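Local coordinates for tyrosine specific protein phosphatase (Trypanosoma cruzi, PDB 4AZ1) that probably removes phosphate from phosphotyrosine in proteins and is regarded as a potential drug target for Chagas' disease, at residues P102-L105 with A106-Y109; L176-A179 with D180-P183. All coordinates share one frame; numbering follows the deposited sequence.

Contact 1 (P102-L105 with A106-Y109); sequences PDFL and AMLY
Phe104 reaches along one turn of helix 101-110 to meet Met107 and Leu108, a packing of side chains three and four residues apart on an alpha-helix that leans against the central mixed sheet of the phosphatase fold. The backbone supplies the regular part. Four successive i to i+4 bonds join the two halves, from Ala106 N to Pro102 O (2.9 Å) through to Tyr109 N and Leu105 O (2.9 Å); the straightest runs from Leu108 N to Phe104 O, 164° at the hydrogen. Pro102 suits the first turn, where its lack of an N-H costs no bond.

The apolar contacts gather about the Phe104 ring, which chi1 of -180° carries away from the backbone N, to the side of its own carbonyl. There Leu108 CG lies over one face, and Leu108 CD1 comes within 3.9 Å of Phe104 CE2. Met107 is bent at chi2 and chi3, so its chain folds back and sets the methyl CE obliquely to the ring, 3.9 Å from Phe104 CD1. Unbranched and flexible, methionine can make that turn. Tyr133 also meets the Phe104 ring, edge to face.

Two residues have polar ends engaged beyond the helix: Asp103 forms a salt bridge with Lys48, and the Tyr109 hydroxyl finds its partner in Pro182 O. Small Ala106 instead brings its methyl against Leu151 of strand 151-164. Leu105 and Leu108 meet one turn apart on the helix, their methyls CD2 and CD1 4.1 Å from each other.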
ATOM      1  N   PRO A 102      -2.450  -1.013   1.636  1.00 41.64           N
ATOM      2  CA  PRO A 102      -2.502  -2.301   2.338  1.00 39.54           C
ATOM      3  C   PRO A 102      -3.566  -2.291   3.441  1.00 40.27           C
ATOM      4  O   PRO A 102      -4.254  -3.308   3.638  1.00 37.26           O
ATOM      5  CB  PRO A 102      -1.102  -2.428   2.953  1.00 38.10           C
ATOM      6  CG  PRO A 102      -0.221  -1.568   2.098  1.00 36.79           C
ATOM      7  CD  PRO A 102      -1.094  -0.424   1.664  1.00 38.52           C
ATOM      8  N   ASP A 103      -3.687  -1.169   4.150  1.00 31.07           N
ATOM      9  CA  ASP A 103      -4.745  -0.996   5.149  1.00 36.14           C
ATOM     10  C   ASP A 103      -6.123  -1.165   4.523  1.00 36.07           C
ATOM     11  O   ASP A 103      -7.017  -1.803   5.094  1.00 35.80           O
ATOM     12  CB  ASP A 103      -4.663   0.401   5.759  1.00 46.52           C
ATOM     13  CG  ASP A 103      -3.310   0.686   6.382  1.00 61.98           C
ATOM     14  OD1 ASP A 103      -2.311   0.810   5.623  1.00 60.49           O
ATOM     15  OD2 ASP A 103      -3.258   0.796   7.627  1.00 60.76           O
ATOM     16  N   PHE A 104      -6.296  -0.580   3.350  1.00 34.56           N
ATOM     17  CA  PHE A 104      -7.600  -0.577   2.699  1.00 32.75           C
ATOM     18  C   PHE A 104      -7.972  -2.015   2.336  1.00 37.98           C
ATOM     19  O   PHE A 104      -9.079  -2.484   2.640  1.00 38.16           O
ATOM     20  CB  PHE A 104      -7.541   0.317   1.462  1.00 27.94           C
ATOM     21  CG  PHE A 104      -8.841   0.413   0.695  1.00 34.42           C
ATOM     22  CD1 PHE A 104      -9.933   1.092   1.221  1.00 31.09           C
ATOM     23  CD2 PHE A 104      -8.954  -0.147  -0.571  1.00 32.83           C
ATOM     24  CE1 PHE A 104     -11.121   1.199   0.495  1.00 36.77           C
ATOM     25  CE2 PHE A 104     -10.142  -0.050  -1.300  1.00 28.93           C
ATOM     26  CZ  PHE A 104     -11.219   0.624  -0.770  1.00 33.59           C
ATOM     27  N   LEU A 105      -7.035  -2.721   1.712  1.00 33.25           N
ATOM     28  CA  LEU A 105      -7.282  -4.099   1.281  1.00 35.27           C
ATOM     29  C   LEU A 105      -7.492  -5.019   2.477  1.00 38.35           C
ATOM     30  O   LEU A 105      -8.327  -5.941   2.438  1.00 37.34           O
ATOM     31  CB  LEU A 105      -6.132  -4.614   0.403  1.00 33.42           C
ATOM     32  CG  LEU A 105      -5.910  -3.855  -0.914  1.00 32.08           C
ATOM     33  CD1 LEU A 105      -4.814  -4.501  -1.785  1.00 32.37           C
ATOM     34  CD2 LEU A 105      -7.190  -3.719  -1.703  1.00 30.05           C
ATOM     35  N   ALA A 106      -6.727  -4.777   3.540  1.00 36.77           N
ATOM     36  CA  ALA A 106      -6.853  -5.581   4.750  1.00 36.91           C
ATOM     37  C   ALA A 106      -8.241  -5.408   5.355  1.00 38.81           C
ATOM     38  O   ALA A 106      -8.835  -6.366   5.871  1.00 42.11           O
ATOM     39  CB  ALA A 106      -5.792  -5.193   5.766  1.00 43.90           C
ATOM     40  N   MET A 107      -8.736  -4.174   5.315  1.00 45.30           N
ATOM     41  CA  MET A 107     -10.081  -3.867   5.781  1.00 42.76           C
ATOM     42  C   MET A 107     -11.101  -4.642   4.966  1.00 38.20           C
ATOM     43  O   MET A 107     -11.968  -5.298   5.539  1.00 41.13           O
ATOM     44  CB  MET A 107     -10.366  -2.366   5.684  1.00 40.81           C
ATOM     45  CG  MET A 107     -11.756  -1.962   6.178  1.00 43.78           C
ATOM     46  SD  MET A 107     -13.033  -2.032   4.884  1.00 46.72           S
ATOM     47  CE  MET A 107     -12.249  -1.005   3.625  1.00 46.19           C
ATOM     48  N   LEU A 108     -10.989  -4.570   3.636  1.00 33.66           N
ATOM     49  CA  LEU A 108     -11.916  -5.277   2.759  1.00 37.83           C
ATOM     50  C   LEU A 108     -11.922  -6.749   3.113  1.00 43.86           C
ATOM     51  O   LEU A 108     -12.976  -7.398   3.140  1.00 42.69           O
ATOM     52  CB  LEU A 108     -11.496  -5.133   1.300  1.00 40.15           C
ATOM     53  CG  LEU A 108     -11.611  -3.748   0.691  1.00 40.94           C
ATOM     54  CD1 LEU A 108     -11.215  -3.807  -0.779  1.00 30.35           C
ATOM     55  CD2 LEU A 108     -13.056  -3.271   0.868  1.00 37.14           C
ATOM     56  N   TYR A 109     -10.731  -7.265   3.401  1.00 46.95           N
ATOM     57  CA  TYR A 109     -10.559  -8.681   3.645  1.00 38.28           C
ATOM     58  C   TYR A 109     -11.103  -9.106   5.002  1.00 43.27           C
ATOM     59  O   TYR A 109     -11.859 -10.070   5.092  1.00 46.40           O
ATOM     60  CB  TYR A 109      -9.083  -9.073   3.531  1.00 39.03           C
ATOM     61  CG  TYR A 109      -8.880 -10.554   3.695  1.00 46.09           C
ATOM     62  CD1 TYR A 109      -9.107 -11.427   2.633  1.00 43.76           C
ATOM     63  CD2 TYR A 109      -8.490 -11.092   4.917  1.00 54.06           C
ATOM     64  CE1 TYR A 109      -8.941 -12.794   2.784  1.00 55.93           C
ATOM     65  CE2 TYR A 109      -8.318 -12.463   5.075  1.00 61.09           C
ATOM     66  CZ  TYR A 109      -8.543 -13.303   4.004  1.00 64.61           C
ATOM     67  OH  TYR A 109      -8.377 -14.661   4.154  1.00 74.35           O
TER

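Contact 2 (L176-A179 with D180-P183); sequences LQRA and DEPP
The chain reverses through a type II beta turn from Arg178 to Glu181, closed by a hydrogen bond from Glu181 N to Arg178 O (3.2 Å) in which the donor stands 42° out of the carbonyl plane. Asp180, third in the turn, adopts the left-handed backbone conformation (phi 61°) that this turn type requires; glycine and asparagine take it most readily. The positive phi brings the Asp180 CB to 3.1 Å from Ala179 O, a crowding that makes the conformation costly.

Arg178 and Glu181, the two ends of the turn, send their side chains the same way and side by side. The arginine chain bends at chi3, its CD coming 4.0 Å from Glu181 OE2, while NE stays 4.7 Å from that oxygen. The charged atoms therefore do not touch, although opposite charges at this range probably still attract. Guanidinium and carboxylate planes are 26° apart.

The turn lies in the loop of the beta hairpin formed by strands 169-177 and 184-191, neighbours in the central sheet. Within strand 169-177, CG of Gln177 is anti to the backbone N, which sets it beside the returning backbone, 4.1 Å from Pro183 CA; the extended remainder takes NE2 to 3.8 Å from Glu181 O. Phe127 of the second subunit packs on Gln177 and Ala179. Pro183 has no N-H to donate across the loop, but its CA-H makes a CH...O contact with Leu176 O, 3.4 Å from CA to oxygen. Leucine suits the strand, where its buried side chain leads away from the loop to meet Leu108 and Ile153.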
ATOM      1  N   LEU A 176      -9.443 -11.457  -2.935  1.00 34.72           N
ATOM      2  CA  LEU A 176      -8.421 -11.090  -1.957  1.00 37.95           C
ATOM      3  C   LEU A 176      -7.986 -12.327  -1.203  1.00 51.19           C
ATOM      4  O   LEU A 176      -8.835 -13.128  -0.778  1.00 46.24           O
ATOM      5  CB  LEU A 176      -8.967 -10.062  -0.968  1.00 44.37           C
ATOM      6  CG  LEU A 176      -8.790  -8.604  -1.368  1.00 48.63           C
ATOM      7  CD1 LEU A 176      -9.608  -7.685  -0.460  1.00 42.64           C
ATOM      8  CD2 LEU A 176      -7.320  -8.260  -1.294  1.00 50.29           C
ATOM      9  N   GLN A 177      -6.672 -12.494  -1.033  1.00 44.04           N
ATOM     10  CA  GLN A 177      -6.170 -13.624  -0.274  1.00 47.57           C
ATOM     11  C   GLN A 177      -4.957 -13.281   0.604  1.00 55.27           C
ATOM     12  O   GLN A 177      -4.089 -12.497   0.201  1.00 51.02           O
ATOM     13  CB  GLN A 177      -5.824 -14.784  -1.214  1.00 50.49           C
ATOM     14  CG  GLN A 177      -5.825 -16.136  -0.505  1.00 66.56           C
ATOM     15  CD  GLN A 177      -5.509 -17.296  -1.441  1.00 78.73           C
ATOM     16  OE1 GLN A 177      -5.373 -17.113  -2.654  1.00 85.71           O
ATOM     17  NE2 GLN A 177      -5.387 -18.495  -0.878  1.00 73.53           N
ATOM     18  N   ARG A 178      -4.923 -13.863   1.807  1.00 49.38           N
ATOM     19  CA  ARG A 178      -3.730 -13.885   2.654  1.00 55.90           C
ATOM     20  C   ARG A 178      -3.260 -15.324   2.680  1.00 59.78           C
ATOM     21  O   ARG A 178      -4.072 -16.242   2.543  1.00 63.77           O
ATOM     22  CB  ARG A 178      -4.033 -13.462   4.098  1.00 54.46           C
ATOM     23  CG  ARG A 178      -4.814 -12.168   4.265  1.00 62.44           C
ATOM     24  CD  ARG A 178      -4.892 -11.764   5.739  1.00 68.52           C
ATOM     25  NE  ARG A 178      -3.749 -10.944   6.135  1.00 74.23           N
ATOM     26  CZ  ARG A 178      -3.796  -9.624   6.284  1.00 75.38           C
ATOM     27  NH1 ARG A 178      -4.931  -8.968   6.088  1.00 75.01           N
ATOM     28  NH2 ARG A 178      -2.710  -8.957   6.636  1.00 84.67           N
ATOM     29  N   ALA A 179      -1.962 -15.538   2.869  1.00 65.06           N
ATOM     30  CA  ALA A 179      -1.432 -16.900   2.903  1.00 66.75           C
ATOM     31  C   ALA A 179      -2.034 -17.730   4.037  1.00 65.43           C
ATOM     32  O   ALA A 179      -2.191 -17.243   5.164  1.00 66.71           O
ATOM     33  CB  ALA A 179       0.082 -16.887   2.997  1.00 71.83           C
ATOM     34  N   ASP A 180      -2.375 -18.978   3.716  1.00 64.07           N
ATOM     35  CA  ASP A 180      -2.951 -19.928   4.670  1.00 71.93           C
ATOM     36  C   ASP A 180      -4.294 -19.476   5.260  1.00 73.76           C
ATOM     37  O   ASP A 180      -4.679 -19.908   6.350  1.00 77.42           O
ATOM     38  CB  ASP A 180      -1.943 -20.270   5.779  1.00 90.12           C
ATOM     39  CG  ASP A 180      -0.581 -20.674   5.231  1.00103.19           C
ATOM     40  OD1 ASP A 180      -0.526 -21.256   4.124  1.00104.61           O
ATOM     41  OD2 ASP A 180       0.437 -20.402   5.905  1.00108.22           O
ATOM     42  N   GLU A 181      -5.004 -18.612   4.537  1.00 58.87           N
ATOM     43  CA  GLU A 181      -6.348 -18.215   4.933  1.00 64.96           C
ATOM     44  C   GLU A 181      -7.302 -18.312   3.742  1.00 60.63           C
ATOM     45  O   GLU A 181      -6.864 -18.267   2.593  1.00 55.58           O
ATOM     46  CB  GLU A 181      -6.352 -16.799   5.535  1.00 69.49           C
ATOM     47  CG  GLU A 181      -5.611 -16.690   6.864  1.00 80.53           C
ATOM     48  CD  GLU A 181      -5.928 -15.407   7.615  1.00 89.41           C
ATOM     49  OE1 GLU A 181      -7.085 -14.935   7.541  1.00 85.67           O
ATOM     50  OE2 GLU A 181      -5.018 -14.871   8.282  1.00 97.23           O
ATOM     51  N   PRO A 182      -8.610 -18.474   4.006  1.00 63.59           N
ATOM     52  CA  PRO A 182      -9.538 -18.618   2.879  1.00 60.36           C
ATOM     53  C   PRO A 182      -9.662 -17.339   2.050  1.00 55.36           C
ATOM     54  O   PRO A 182      -9.668 -16.237   2.609  1.00 56.49           O
ATOM     55  CB  PRO A 182     -10.871 -18.964   3.558  1.00 70.95           C
ATOM     56  CG  PRO A 182     -10.721 -18.509   4.973  1.00 75.75           C
ATOM     57  CD  PRO A 182      -9.275 -18.694   5.303  1.00 71.46           C
ATOM     58  N   PRO A 183      -9.729 -17.489   0.716  1.00 47.23           N
ATOM     59  CA  PRO A 183      -9.880 -16.341  -0.186  1.00 50.23           C
ATOM     60  C   PRO A 183     -11.212 -15.620   0.023  1.00 50.77           C
ATOM     61  O   PRO A 183     -12.174 -16.228   0.495  1.00 55.65           O
ATOM     62  CB  PRO A 183      -9.823 -16.968  -1.586  1.00 52.23           C
ATOM     63  CG  PRO A 183     -10.095 -18.449  -1.387  1.00 62.51           C
ATOM     64  CD  PRO A 183      -9.616 -18.776  -0.006  1.00 59.06           C
TER

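How the contacts relate
Contact 1 precedes contact 2 along the chain, and their centres lie 12 Å apart. Tyr109, the last residue of contact 1, joins them: its OH is 2.6 Å from Pro182 O, a probable hydrogen bond tying the end of helix 101-110 to the hairpin loop. The ring lies along 176-179, CE2 3.6 Å from Arg178 CD and CE1 3.6 Å from Leu176 O, while OH also approaches Glu181 CB (3.3 Å) on the returning limb. Contact 1 is buried and contact 2 lies at the surface, with centres about 17 Å and 27 Å from that of the chain. A formic acid molecule, probably from crystallisation, sits about 4 Å from the Phe104 side chain.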